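Local coordinates for 457aa long hypothetical protein (Pyrococcus horikoshii, PDB 2CSU) that is of unknown function but combines a Rossmann-like CoA-binding domain with two further domains of the succinyl-CoA ligase kind, at residues L81-E86 with I116-M122; M194-T200 with R225-K230; A234-G238 with W258-E262; N294-I298 with G317-A321. All coordinates share one frame; numbering follows the deposited sequence.

Contact 1 (L81-E86 with I116-M122)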
loop_
_atom_site.group_PDB
_atom_site.type_symbol
_atom_site.label_atom_id
_atom_site.label_comp_id
_atom_site.label_asym_id
_atom_site.label_seq_id
_atom_site.Cartn_x
_atom_site.Cartn_y
_atom_site.Cartn_z
ATOM N N LEU A 81 10.948 32.673 -24.069
ATOM C CA LEU A 81 12.188 31.912 -24.109
ATOM C C LEU A 81 13.326 32.786 -24.617
ATOM O O LEU A 81 14.417 32.769 -24.058
ATOM C CB LEU A 81 12.039 30.695 -25.019
ATOM C CG LEU A 81 13.282 29.814 -25.134
ATOM C CD1 LEU A 81 13.526 29.104 -23.811
ATOM C CD2 LEU A 81 13.080 28.781 -26.235
ATOM N N ILE A 82 13.072 33.549 -25.680
ATOM C CA ILE A 82 14.084 34.439 -26.248
ATOM C C ILE A 82 14.485 35.493 -25.213
ATOM O O ILE A 82 15.668 35.812 -25.065
ATOM C CB ILE A 82 13.562 35.126 -27.545
ATOM C CG1 ILE A 82 13.341 34.055 -28.626
ATOM C CG2 ILE A 82 14.569 36.193 -28.049
ATOM C CD1 ILE A 82 12.845 34.583 -29.965
ATOM N N GLN A 83 13.507 36.039 -24.492
ATOM C CA GLN A 83 13.834 37.019 -23.467
ATOM C C GLN A 83 14.794 36.366 -22.456
ATOM O O GLN A 83 15.827 36.938 -22.113
ATOM C CB GLN A 83 12.560 37.510 -22.774
ATOM C CG GLN A 83 11.812 38.621 -23.550
ATOM C CD GLN A 83 10.504 39.028 -22.885
ATOM O OE1 GLN A 83 10.466 39.309 -21.685
ATOM N NE2 GLN A 83 9.430 39.065 -23.661
ATOM N N CYS A 84 14.471 35.159 -21.993
ATOM C CA CYS A 84 15.350 34.485 -21.050
ATOM C C CYS A 84 16.742 34.405 -21.673
ATOM O O CYS A 84 17.757 34.603 -20.999
ATOM C CB CYS A 84 14.836 33.082 -20.737
ATOM S SG CYS A 84 13.325 33.037 -19.751
ATOM N N GLY A 85 16.775 34.127 -22.976
ATOM C CA GLY A 85 18.041 34.033 -23.676
ATOM C C GLY A 85 18.888 35.290 -23.574
ATOM O O GLY A 85 20.075 35.225 -23.240
ATOM N N GLU A 86 18.287 36.440 -23.863
ATOM C CA GLU A 86 19.010 37.704 -23.810
ATOM C C GLU A 86 19.428 38.018 -22.370
ATOM O O GLU A 86 20.494 38.605 -22.122
ATOM C CB GLU A 86 18.125 38.818 -24.360
ATOM C CG GLU A 86 17.397 38.440 -25.651
ATOM C CD GLU A 86 16.450 39.531 -26.150
ATOM O OE1 GLU A 86 15.756 40.157 -25.315
ATOM O OE2 GLU A 86 16.392 39.758 -27.382
ATOM N N ILE A 116 16.321 27.531 -30.282
ATOM C CA ILE A 116 16.553 28.831 -29.670
ATOM C C ILE A 116 17.402 28.663 -28.420
ATOM O O ILE A 116 18.322 29.439 -28.178
ATOM C CB ILE A 116 15.231 29.528 -29.287
ATOM C CG1 ILE A 116 14.488 29.969 -30.551
ATOM C CG2 ILE A 116 15.513 30.729 -28.395
ATOM C CD1 ILE A 116 13.174 30.713 -30.275
ATOM N N ALA A 117 17.106 27.638 -27.629
ATOM C CA ALA A 117 17.865 27.411 -26.408
ATOM C C ALA A 117 19.334 27.185 -26.708
ATOM O O ALA A 117 20.189 27.801 -26.091
ATOM C CB ALA A 117 17.299 26.225 -25.636
ATOM N N HIS A 118 19.626 26.301 -27.655
ATOM C CA HIS A 118 21.012 26.006 -28.002
ATOM C C HIS A 118 21.770 27.255 -28.447
ATOM O O HIS A 118 22.966 27.389 -28.185
ATOM C CB HIS A 118 21.069 24.921 -29.091
ATOM C CG HIS A 118 20.577 23.581 -28.629
ATOM N ND1 HIS A 118 20.072 23.366 -27.365
ATOM C CD2 HIS A 118 20.511 22.387 -29.267
ATOM C CE1 HIS A 118 19.718 22.097 -27.241
ATOM N NE2 HIS A 118 19.975 21.483 -28.381
ATOM N N LYS A 119 21.075 28.170 -29.111
ATOM C CA LYS A 119 21.693 29.404 -29.565
ATOM C C LYS A 119 22.160 30.260 -28.390
ATOM O O LYS A 119 23.243 30.847 -28.432
ATOM C CB LYS A 119 20.710 30.230 -30.398
ATOM C CG LYS A 119 21.192 31.660 -30.602
ATOM C CD LYS A 119 20.220 32.518 -31.395
ATOM C CE LYS A 119 20.805 33.914 -31.596
ATOM N NZ LYS A 119 20.002 34.762 -32.522
ATOM N N TYR A 120 21.330 30.345 -27.353
ATOM C CA TYR A 120 21.664 31.151 -26.186
ATOM C C TYR A 120 22.437 30.373 -25.139
ATOM O O TYR A 120 22.815 30.919 -24.104
ATOM C CB TYR A 120 20.388 31.731 -25.574
ATOM C CG TYR A 120 19.805 32.884 -26.369
ATOM C CD1 TYR A 120 20.353 34.160 -26.280
ATOM C CD2 TYR A 120 18.706 32.698 -27.210
ATOM C CE1 TYR A 120 19.825 35.225 -26.995
ATOM C CE2 TYR A 120 18.167 33.767 -27.936
ATOM C CZ TYR A 120 18.730 35.025 -27.817
ATOM O OH TYR A 120 18.178 36.098 -28.482
ATOM N N GLY A 121 22.687 29.098 -25.418
ATOM C CA GLY A 121 23.374 28.260 -24.426
ATOM C C GLY A 121 22.467 27.877 -23.247
ATOM O O GLY A 121 22.899 27.691 -22.117
HETATM N N MSE A 122 21.165 27.788 -23.530
HETATM C CA MSE A 122 20.242 27.419 -22.474
HETATM C C MSE A 122 19.821 25.950 -22.586
HETATM O O MSE A 122 19.839 25.334 -23.646
HETATM C CB MSE A 122 19.023 28.343 -22.576
HETATM C CG MSE A 122 19.415 29.785 -22.905
HETATM SE SE MSE A 122 18.286 30.988 -22.192
HETATM C CE MSE A 122 16.755 30.306 -22.847
HETATM O O HOH W 1 21.603 32.852 -22.142
#
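The helices carrying L81-E86 and I116-M122 run almost parallel, 6° between their axes at a closest approach of 9.6 Å, and come nearest where the CA atoms of G85 and Y120 stand 5.3 Å apart. With no side chain at G85, the Y120 ring lies over G85 CA, which is offset toward the ring's rim, 3.6 Å from the centroid in a CH-pi contact, and the phenol end runs on to I82 CG2 and alongside E86 CG. The carboxylate of E86 turns elsewhere, to a salt bridge with K59. Beside the ring, the bent chain of selenomethionine M122 brings SE to 3.4 Å from G85 CA, while its methyl CE reaches L81 CD1 at 3.6 Å. One turn earlier, L81 CD2 packs on I116 CG2, and I82 and I116 cross at about a right angle, I82 CG1 touching I116 CD1 at 3.7 Å. G121, with positive phi, ends the helix in a Schellman motif, M122 N bonding to A117 O, and the chain turns so that M122 faces L81-E86. Two parallel helices packed beside one parallel sheet, with L81 and A117 resting on I124 of strand 123-125, are characteristic of the Rossmann-like fold.

Contact 2 (M194-T200 with R225-K230)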
loop_
_atom_site.group_PDB
_atom_site.type_symbol
_atom_site.label_atom_id
_atom_site.label_comp_id
_atom_site.label_asym_id
_atom_site.label_seq_id
_atom_site.Cartn_x
_atom_site.Cartn_y
_atom_site.Cartn_z
HETATM N N MSE A 194 20.920 11.491 -15.557
HETATM C CA MSE A 194 21.637 10.428 -14.873
HETATM C C MSE A 194 23.111 10.788 -14.770
HETATM O O MSE A 194 23.769 10.421 -13.798
HETATM C CB MSE A 194 21.488 9.086 -15.605
HETATM C CG MSE A 194 20.166 8.374 -15.345
HETATM SE SE MSE A 194 19.880 6.871 -16.368
HETATM C CE MSE A 194 20.202 7.492 -17.782
ATOM N N GLU A 195 23.641 11.494 -15.767
ATOM C CA GLU A 195 25.046 11.876 -15.706
ATOM C C GLU A 195 25.242 12.848 -14.547
ATOM O O GLU A 195 26.167 12.711 -13.754
ATOM C CB GLU A 195 25.507 12.522 -17.021
ATOM C CG GLU A 195 25.782 11.516 -18.150
ATOM C CD GLU A 195 26.163 12.178 -19.473
ATOM O OE1 GLU A 195 25.449 13.108 -19.914
ATOM O OE2 GLU A 195 27.177 11.762 -20.074
ATOM N N TYR A 196 24.366 13.836 -14.438
ATOM C CA TYR A 196 24.489 14.802 -13.354
ATOM C C TYR A 196 24.287 14.170 -11.961
ATOM O O TYR A 196 25.070 14.413 -11.039
ATOM C CB TYR A 196 23.484 15.926 -13.568
ATOM C CG TYR A 196 23.172 16.718 -12.325
ATOM C CD1 TYR A 196 24.069 17.671 -11.831
ATOM C CD2 TYR A 196 21.973 16.521 -11.643
ATOM C CE1 TYR A 196 23.772 18.411 -10.691
ATOM C CE2 TYR A 196 21.669 17.252 -10.500
ATOM C CZ TYR A 196 22.571 18.193 -10.031
ATOM O OH TYR A 196 22.273 18.904 -8.895
ATOM N N LEU A 197 23.235 13.363 -11.825
ATOM C CA LEU A 197 22.902 12.715 -10.563
ATOM C C LEU A 197 23.935 11.697 -10.111
ATOM O O LEU A 197 24.006 11.350 -8.933
ATOM C CB LEU A 197 21.525 12.047 -10.675
ATOM C CG LEU A 197 20.313 12.978 -10.761
ATOM C CD1 LEU A 197 19.074 12.191 -11.157
ATOM C CD2 LEU A 197 20.103 13.656 -9.407
ATOM N N ALA A 198 24.738 11.209 -11.048
ATOM C CA ALA A 198 25.761 10.236 -10.711
ATOM C C ALA A 198 26.753 10.772 -9.674
ATOM O O ALA A 198 27.324 9.992 -8.913
ATOM C CB ALA A 198 26.516 9.809 -11.972
ATOM N N ASP A 199 26.943 12.091 -9.628
ATOM C CA ASP A 199 27.919 12.667 -8.701
ATOM C C ASP A 199 27.447 13.458 -7.486
ATOM O O ASP A 199 28.256 13.792 -6.616
ATOM C CB ASP A 199 28.926 13.520 -9.482
ATOM C CG ASP A 199 29.772 12.689 -10.417
ATOM O OD1 ASP A 199 30.206 11.594 -9.996
ATOM O OD2 ASP A 199 29.996 13.123 -11.566
ATOM N N THR A 200 26.165 13.775 -7.402
ATOM C CA THR A 200 25.706 14.504 -6.231
ATOM C C THR A 200 25.866 13.578 -5.025
ATOM O O THR A 200 26.145 12.391 -5.178
ATOM C CB THR A 200 24.222 14.903 -6.356
ATOM O OG1 THR A 200 23.475 13.793 -6.866
ATOM C CG2 THR A 200 24.061 16.100 -7.281
ATOM N N ARG A 225 27.627 3.113 -16.872
ATOM C CA ARG A 225 28.638 3.766 -16.043
ATOM C C ARG A 225 28.079 4.169 -14.671
ATOM O O ARG A 225 28.621 3.838 -13.622
ATOM C CB ARG A 225 29.125 5.008 -16.792
ATOM C CG ARG A 225 30.284 4.708 -17.741
ATOM C CD ARG A 225 30.938 5.987 -18.275
ATOM N NE ARG A 225 30.073 6.645 -19.257
ATOM C CZ ARG A 225 29.404 7.727 -18.830
ATOM N NH1 ARG A 225 29.555 8.151 -17.584
ATOM N NH2 ARG A 225 28.605 8.390 -19.674
ATOM N N VAL A 226 26.975 4.943 -14.700
ATOM C CA VAL A 226 26.396 5.421 -13.449
ATOM C C VAL A 226 26.059 4.270 -12.485
ATOM O O VAL A 226 26.247 4.357 -11.279
ATOM C CB VAL A 226 25.133 6.225 -13.767
ATOM C CG1 VAL A 226 24.532 6.786 -12.479
ATOM C CG2 VAL A 226 25.462 7.370 -14.712
ATOM N N THR A 227 25.505 3.181 -13.059
ATOM C CA THR A 227 25.082 2.067 -12.216
ATOM C C THR A 227 26.247 1.437 -11.468
ATOM O O THR A 227 26.095 0.513 -10.679
ATOM C CB THR A 227 24.417 1.019 -13.108
ATOM O OG1 THR A 227 23.747 0.067 -12.282
ATOM C CG2 THR A 227 25.487 0.295 -13.921
ATOM N N LYS A 228 27.457 1.936 -11.764
ATOM C CA LYS A 228 28.588 1.468 -11.007
ATOM C C LYS A 228 28.769 2.275 -9.709
ATOM O O LYS A 228 29.168 1.748 -8.677
ATOM C CB LYS A 228 29.805 1.484 -11.934
ATOM C CG LYS A 228 29.692 0.335 -12.954
ATOM C CD LYS A 228 30.956 0.128 -13.793
ATOM C CE LYS A 228 30.874 -1.120 -14.683
ATOM N NZ LYS A 228 31.710 -0.942 -15.870
ATOM N N LYS A 229 28.425 3.583 -9.775
ATOM C CA LYS A 229 28.464 4.435 -8.580
ATOM C C LYS A 229 27.218 4.263 -7.687
ATOM O O LYS A 229 27.301 3.943 -6.507
ATOM C CB LYS A 229 28.566 5.887 -9.042
ATOM C CG LYS A 229 29.832 6.136 -9.860
ATOM C CD LYS A 229 29.914 7.580 -10.348
ATOM C CE LYS A 229 31.291 7.926 -10.928
ATOM N NZ LYS A 229 31.298 9.307 -11.415
ATOM N N LYS A 230 26.040 4.540 -8.277
ATOM C CA LYS A 230 24.798 4.334 -7.538
ATOM C C LYS A 230 23.698 3.765 -8.428
ATOM O O LYS A 230 23.749 3.842 -9.649
ATOM C CB LYS A 230 24.351 5.669 -6.939
ATOM C CG LYS A 230 25.185 6.852 -7.437
ATOM C CD LYS A 230 24.471 8.190 -7.227
ATOM C CE LYS A 230 25.377 9.241 -6.574
ATOM N NZ LYS A 230 24.618 10.468 -6.341
#
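M194 meets V226 chiefly through its carbonyl: V226 CG2 lies 3.6 Å from M194 O. E195 reaches out along an extended chain to the edge of the R225 guanidinium, but OE2 and NH2 stay 3.7 Å apart and the two planes are turned 48° from each other, a long salt bridge near the surface. L197 contributes its carbonyl, whose oxygen takes a hydrogen bond from K230 NZ at 2.8 Å, the donor almost in line with C=O at 170°. A198 fits closely against the second helix, its CB sitting against both methyls of V226, with CG1 at 3.7 Å; its own carbonyl oxygen is passed by the K230 chain, CE coming within 3.1 Å. D199 starts off away from the partner, yet its carboxylate returns to K229 in a salt bridge: OD1 uses its syn lone pair to accept from NZ at 2.9 Å. T200 closes the walk with its carbonyl oxygen, 2.7 Å from K230 NZ, which approaches from above the carbonyl plane. Together with D203 O, L197 O and T200 O give this ammonium three backbone acceptors, so the lysine ties down the chain where it leaves the helix. The contact joins the C-terminal ends of helices 190-197 and 216-229, with M194 and V226 both resting on I232 of strand 232-236 and L197 and T200 on K178 of strand 175-181.

Contact 3 (A234-G238 with W258-E262)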
loop_
_atom_site.group_PDB
_atom_site.type_symbol
_atom_site.label_atom_id
_atom_site.label_comp_id
_atom_site.label_asym_id
_atom_site.label_seq_id
_atom_site.Cartn_x
_atom_site.Cartn_y
_atom_site.Cartn_z
ATOM N N ALA A 234 14.172 1.372 -12.754
ATOM C CA ALA A 234 13.225 1.796 -13.782
ATOM C C ALA A 234 11.928 1.004 -13.837
ATOM O O ALA A 234 11.928 -0.224 -13.825
ATOM C CB ALA A 234 13.891 1.754 -15.158
ATOM N N LEU A 235 10.823 1.734 -13.895
ATOM C CA LEU A 235 9.490 1.155 -14.010
ATOM C C LEU A 235 9.105 1.520 -15.444
ATOM O O LEU A 235 8.888 2.692 -15.757
ATOM C CB LEU A 235 8.516 1.806 -13.006
ATOM C CG LEU A 235 7.010 1.506 -13.197
ATOM C CD1 LEU A 235 6.762 -0.005 -13.158
ATOM C CD2 LEU A 235 6.190 2.217 -12.115
ATOM N N LYS A 236 9.065 0.521 -16.318
ATOM C CA LYS A 236 8.739 0.729 -17.725
ATOM C C LYS A 236 7.281 0.379 -18.017
ATOM O O LYS A 236 6.805 -0.716 -17.750
ATOM C CB LYS A 236 9.661 -0.143 -18.580
ATOM C CG LYS A 236 9.272 -0.119 -20.063
ATOM C CD LYS A 236 9.760 1.144 -20.776
ATOM C CE LYS A 236 9.432 1.142 -22.273
ATOM N NZ LYS A 236 8.022 1.479 -22.474
ATOM N N ALA A 237 6.554 1.382 -18.537
ATOM C CA ALA A 237 5.147 1.162 -18.853
ATOM C C ALA A 237 4.971 0.575 -20.253
ATOM O O ALA A 237 5.660 0.930 -21.203
ATOM C CB ALA A 237 4.424 2.509 -18.767
ATOM N N GLY A 238 4.031 -0.381 -20.357
ATOM C CA GLY A 238 3.715 -0.934 -21.666
ATOM C C GLY A 238 3.926 -2.448 -21.716
ATOM O O GLY A 238 4.176 -3.108 -20.715
ATOM N N TRP A 258 8.562 -3.579 -25.181
ATOM C CA TRP A 258 8.692 -3.665 -23.730
ATOM C C TRP A 258 9.615 -4.812 -23.313
ATOM O O TRP A 258 10.272 -4.770 -22.280
ATOM C CB TRP A 258 7.297 -3.877 -23.139
ATOM C CG TRP A 258 7.382 -3.995 -21.666
ATOM C CD1 TRP A 258 7.375 -2.938 -20.730
ATOM C CD2 TRP A 258 7.499 -5.221 -20.903
ATOM N NE1 TRP A 258 7.471 -3.376 -19.448
ATOM C CE2 TRP A 258 7.559 -4.856 -19.533
ATOM C CE3 TRP A 258 7.564 -6.566 -21.254
ATOM C CZ2 TRP A 258 7.674 -5.836 -18.561
ATOM C CZ3 TRP A 258 7.678 -7.547 -20.282
ATOM C CH2 TRP A 258 7.737 -7.176 -18.926
ATOM N N LYS A 259 9.609 -5.874 -24.139
ATOM C CA LYS A 259 10.425 -7.041 -23.824
ATOM C C LYS A 259 11.920 -6.739 -23.947
ATOM O O LYS A 259 12.722 -7.037 -23.070
ATOM C CB LYS A 259 10.041 -8.163 -24.788
ATOM C CG LYS A 259 10.158 -9.546 -24.145
ATOM C CD LYS A 259 11.612 -10.007 -24.017
ATOM C CE LYS A 259 11.738 -11.342 -23.275
ATOM N NZ LYS A 259 13.150 -11.693 -23.125
ATOM N N ILE A 260 12.290 -6.163 -25.105
ATOM C CA ILE A 260 13.680 -5.873 -25.337
ATOM C C ILE A 260 14.199 -4.769 -24.372
ATOM O O ILE A 260 15.367 -4.719 -24.012
ATOM C CB ILE A 260 13.764 -5.476 -26.816
ATOM C CG1 ILE A 260 15.226 -5.263 -27.229
ATOM C CG2 ILE A 260 13.019 -4.149 -27.039
ATOM C CD1 ILE A 260 15.997 -6.581 -27.325
ATOM N N TYR A 261 13.272 -3.869 -23.993
ATOM C CA TYR A 261 13.639 -2.794 -23.080
ATOM C C TYR A 261 14.152 -3.336 -21.744
ATOM O O TYR A 261 15.141 -2.877 -21.189
ATOM C CB TYR A 261 12.401 -1.927 -22.847
ATOM C CG TYR A 261 12.547 -0.639 -23.574
ATOM C CD1 TYR A 261 12.098 -0.529 -24.887
ATOM C CD2 TYR A 261 13.129 0.464 -22.950
ATOM C CE1 TYR A 261 12.221 0.674 -25.567
ATOM C CE2 TYR A 261 13.260 1.664 -23.632
ATOM C CZ TYR A 261 12.813 1.770 -24.936
ATOM O OH TYR A 261 12.931 2.965 -25.618
ATOM N N GLU A 262 13.410 -4.323 -21.207
ATOM C CA GLU A 262 13.803 -4.906 -19.929
ATOM C C GLU A 262 15.200 -5.529 -19.999
ATOM O O GLU A 262 16.058 -5.292 -19.159
ATOM C CB GLU A 262 12.771 -5.971 -19.551
ATOM C CG GLU A 262 11.338 -5.441 -19.604
ATOM C CD GLU A 262 11.059 -4.619 -18.366
ATOM O OE1 GLU A 262 10.782 -5.201 -17.326
ATOM O OE2 GLU A 262 11.120 -3.393 -18.452
HETATM O O HOH W 2 9.176 -2.421 -15.833
#
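One direct hydrogen bond joins the segments: the indole NE1 of W258 donates to K236 O at 3.2 Å, bent to 143° at the hydrogen. The oxygen lies close to the indole plane, at its edge, while NE1 stands above the plane of the carbonyl. A water adds a looser link, accepting from K236 N at 3.0 Å and perhaps donating, weakly, to E262 OE2. Ring contacts make up much of the rest. The indole lies between two groups, the CG of E262 over the centre of one face and the carbonyl oxygen of G238 over the opposite face toward the rim, 3.2 Å from CD1. K236 CE sits above the middle of the Y261 ring, 3.9 Å from its centroid, in a CH-pi contact; the ammonium is farther off, its cation-pi attraction weak at most. The lysine's shape explains its packing. A chi1 of 173° swings CG away from the lysine's own N and lays it 3.5 Å from W258 CD1; the bend at chi2 carries CE over the tyrosine, and that at chi4 folds NZ back to A237 O. E211 O also holds NZ, so two carbonyls fix it. Strand 232-236 lies between strands 205-210 and 271-273, and the helical turn 258-262 runs nearly antiparallel to its end; Y261 also touches V213, and A237 packs on V307 of the second subunit.

Contact 4 (N294-I298 with G317-A321)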
loop_
_atom_site.group_PDB
_atom_site.type_symbol
_atom_site.label_atom_id
_atom_site.label_comp_id
_atom_site.label_asym_id
_atom_site.label_seq_id
_atom_site.Cartn_x
_atom_site.Cartn_y
_atom_site.Cartn_z
ATOM N N ASN A 294 24.310 -12.868 -0.308
ATOM C CA ASN A 294 22.863 -12.901 -0.441
ATOM C C ASN A 294 22.187 -13.752 0.634
ATOM O O ASN A 294 21.055 -14.199 0.450
ATOM C CB ASN A 294 22.474 -13.454 -1.812
ATOM C CG ASN A 294 22.717 -14.953 -1.920
ATOM O OD1 ASN A 294 23.706 -15.469 -1.403
ATOM N ND2 ASN A 294 21.814 -15.654 -2.595
ATOM N N LYS A 295 22.877 -13.988 1.743
ATOM C CA LYS A 295 22.317 -14.795 2.822
ATOM C C LYS A 295 21.673 -13.863 3.849
ATOM O O LYS A 295 22.349 -13.090 4.531
ATOM C CB LYS A 295 23.415 -15.644 3.468
ATOM C CG LYS A 295 24.047 -16.661 2.516
ATOM C CD LYS A 295 23.015 -17.649 1.981
ATOM C CE LYS A 295 23.631 -18.656 1.010
ATOM N NZ LYS A 295 24.205 -18.011 -0.209
ATOM N N VAL A 296 20.357 -13.952 3.960
ATOM C CA VAL A 296 19.631 -13.075 4.852
ATOM C C VAL A 296 19.165 -13.742 6.128
ATOM O O VAL A 296 18.892 -14.943 6.157
ATOM C CB VAL A 296 18.401 -12.488 4.118
ATOM C CG1 VAL A 296 17.738 -11.407 4.952
ATOM C CG2 VAL A 296 18.826 -11.949 2.773
ATOM N N ALA A 297 19.090 -12.948 7.189
ATOM C CA ALA A 297 18.599 -13.434 8.467
ATOM C C ALA A 297 17.272 -12.736 8.717
ATOM O O ALA A 297 17.169 -11.505 8.620
ATOM C CB ALA A 297 19.572 -13.101 9.580
ATOM N N ILE A 298 16.254 -13.525 9.033
ATOM C CA ILE A 298 14.940 -12.981 9.327
ATOM C C ILE A 298 14.625 -13.110 10.816
ATOM O O ILE A 298 14.677 -14.212 11.365
ATOM C CB ILE A 298 13.818 -13.729 8.579
ATOM C CG1 ILE A 298 14.008 -13.621 7.060
ATOM C CG2 ILE A 298 12.467 -13.157 8.990
ATOM C CD1 ILE A 298 13.098 -14.558 6.283
ATOM N N GLY A 317 15.053 -14.756 -5.372
ATOM C CA GLY A 317 16.378 -15.329 -5.498
ATOM C C GLY A 317 17.253 -15.197 -4.268
ATOM O O GLY A 317 18.388 -15.659 -4.265
ATOM N N LEU A 318 16.756 -14.550 -3.223
ATOM C CA LEU A 318 17.549 -14.422 -2.015
ATOM C C LEU A 318 17.475 -15.730 -1.242
ATOM O O LEU A 318 16.499 -16.466 -1.348
ATOM C CB LEU A 318 17.039 -13.261 -1.157
ATOM C CG LEU A 318 17.525 -11.892 -1.638
ATOM C CD1 LEU A 318 16.924 -10.796 -0.796
ATOM C CD2 LEU A 318 19.040 -11.845 -1.560
ATOM N N LYS A 319 18.507 -16.019 -0.462
ATOM C CA LYS A 319 18.538 -17.250 0.312
ATOM C C LYS A 319 18.714 -16.993 1.811
ATOM O O LYS A 319 19.327 -16.006 2.211
ATOM C CB LYS A 319 19.672 -18.144 -0.200
ATOM C CG LYS A 319 19.548 -18.535 -1.665
ATOM C CD LYS A 319 18.308 -19.377 -1.922
ATOM C CE LYS A 319 18.304 -19.920 -3.358
ATOM N NZ LYS A 319 17.084 -20.730 -3.677
ATOM N N LEU A 320 18.167 -17.889 2.627
ATOM C CA LEU A 320 18.265 -17.782 4.085
ATOM C C LEU A 320 19.612 -18.293 4.574
ATOM O O LEU A 320 20.059 -19.364 4.175
ATOM C CB LEU A 320 17.149 -18.581 4.755
ATOM C CG LEU A 320 15.733 -18.013 4.647
ATOM C CD1 LEU A 320 14.726 -19.031 5.168
ATOM C CD2 LEU A 320 15.643 -16.717 5.447
ATOM N N ALA A 321 20.255 -17.521 5.442
ATOM C CA ALA A 321 21.552 -17.903 5.980
ATOM C C ALA A 321 21.446 -19.053 6.982
ATOM O O ALA A 321 20.366 -19.348 7.499
ATOM C CB ALA A 321 22.213 -16.698 6.642
HETATM O O HOH W 3 20.838 -13.617 -4.961
#
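V296 N donates to K319 O at 2.9 Å, the shortest hydrogen bond between N294-I298 and G317-A321 and a straight one, 166° at the hydrogen. The same oxygen receives a CA-H...O contact from K295 CA, so adjacent groups of one strand grip it together. V296 pays back through its own carbonyl, which accepts from A321 N at 3.0 Å, and K319 N reaches N294 O in a longer bond of 3.3 Å. This alternation is the ladder of a parallel pair, with K295 bridged to K319 and V296 to L320. K295 and K319 put their side chains on the same face of the sheet. There K295 CB lies against the methyl of A321 at 3.6 Å and its CD passes K319 CB; bent at chi2 and chi4, the K295 chain curls back and gives NZ to N294 OD1 at 2.9 Å. The other arm of that amide, ND2, lies alongside K319 CG and makes a weak bond to a water that in turn donates to G317 O. Apolar groups complete the contact: L318 CD2 meets N294 CB at 3.8 Å, and I298 CD1 presses on L320 CD2 at 3.4 Å, tighter than usual for two methyls. Strands 295-300 and 319-320 are the two strands of a beta-alpha-beta crossover. Its connecting helix 303-314 ends in a Schellman motif at G317 and packs over I298 and L318 through L313, while helix 434-450 covers N294 and L318, and strand 371-377 pairs with 295-300.

In the fold
Each contact closes before the next opens, so the four follow the chain in series through its three family regions. Contact 1 belongs to the CoA-binding, Rossmann-like part, where it joins helices 74-87 and 104-120. Contacts 2 and 3 share the flavodoxin-like part: helix 216-229 of contact 2 leads directly into strand 232-236 of contact 3, and their centres are 21 Å apart. Contact 4 lies in the ligase-CoA part, its centre about 28 Å from those of contacts 2 and 3 and 54 Å from that of contact 1, across the centre of the chain. Three separate sheets therefore carry local alpha/beta packing, consistent with a modular, elongated chain.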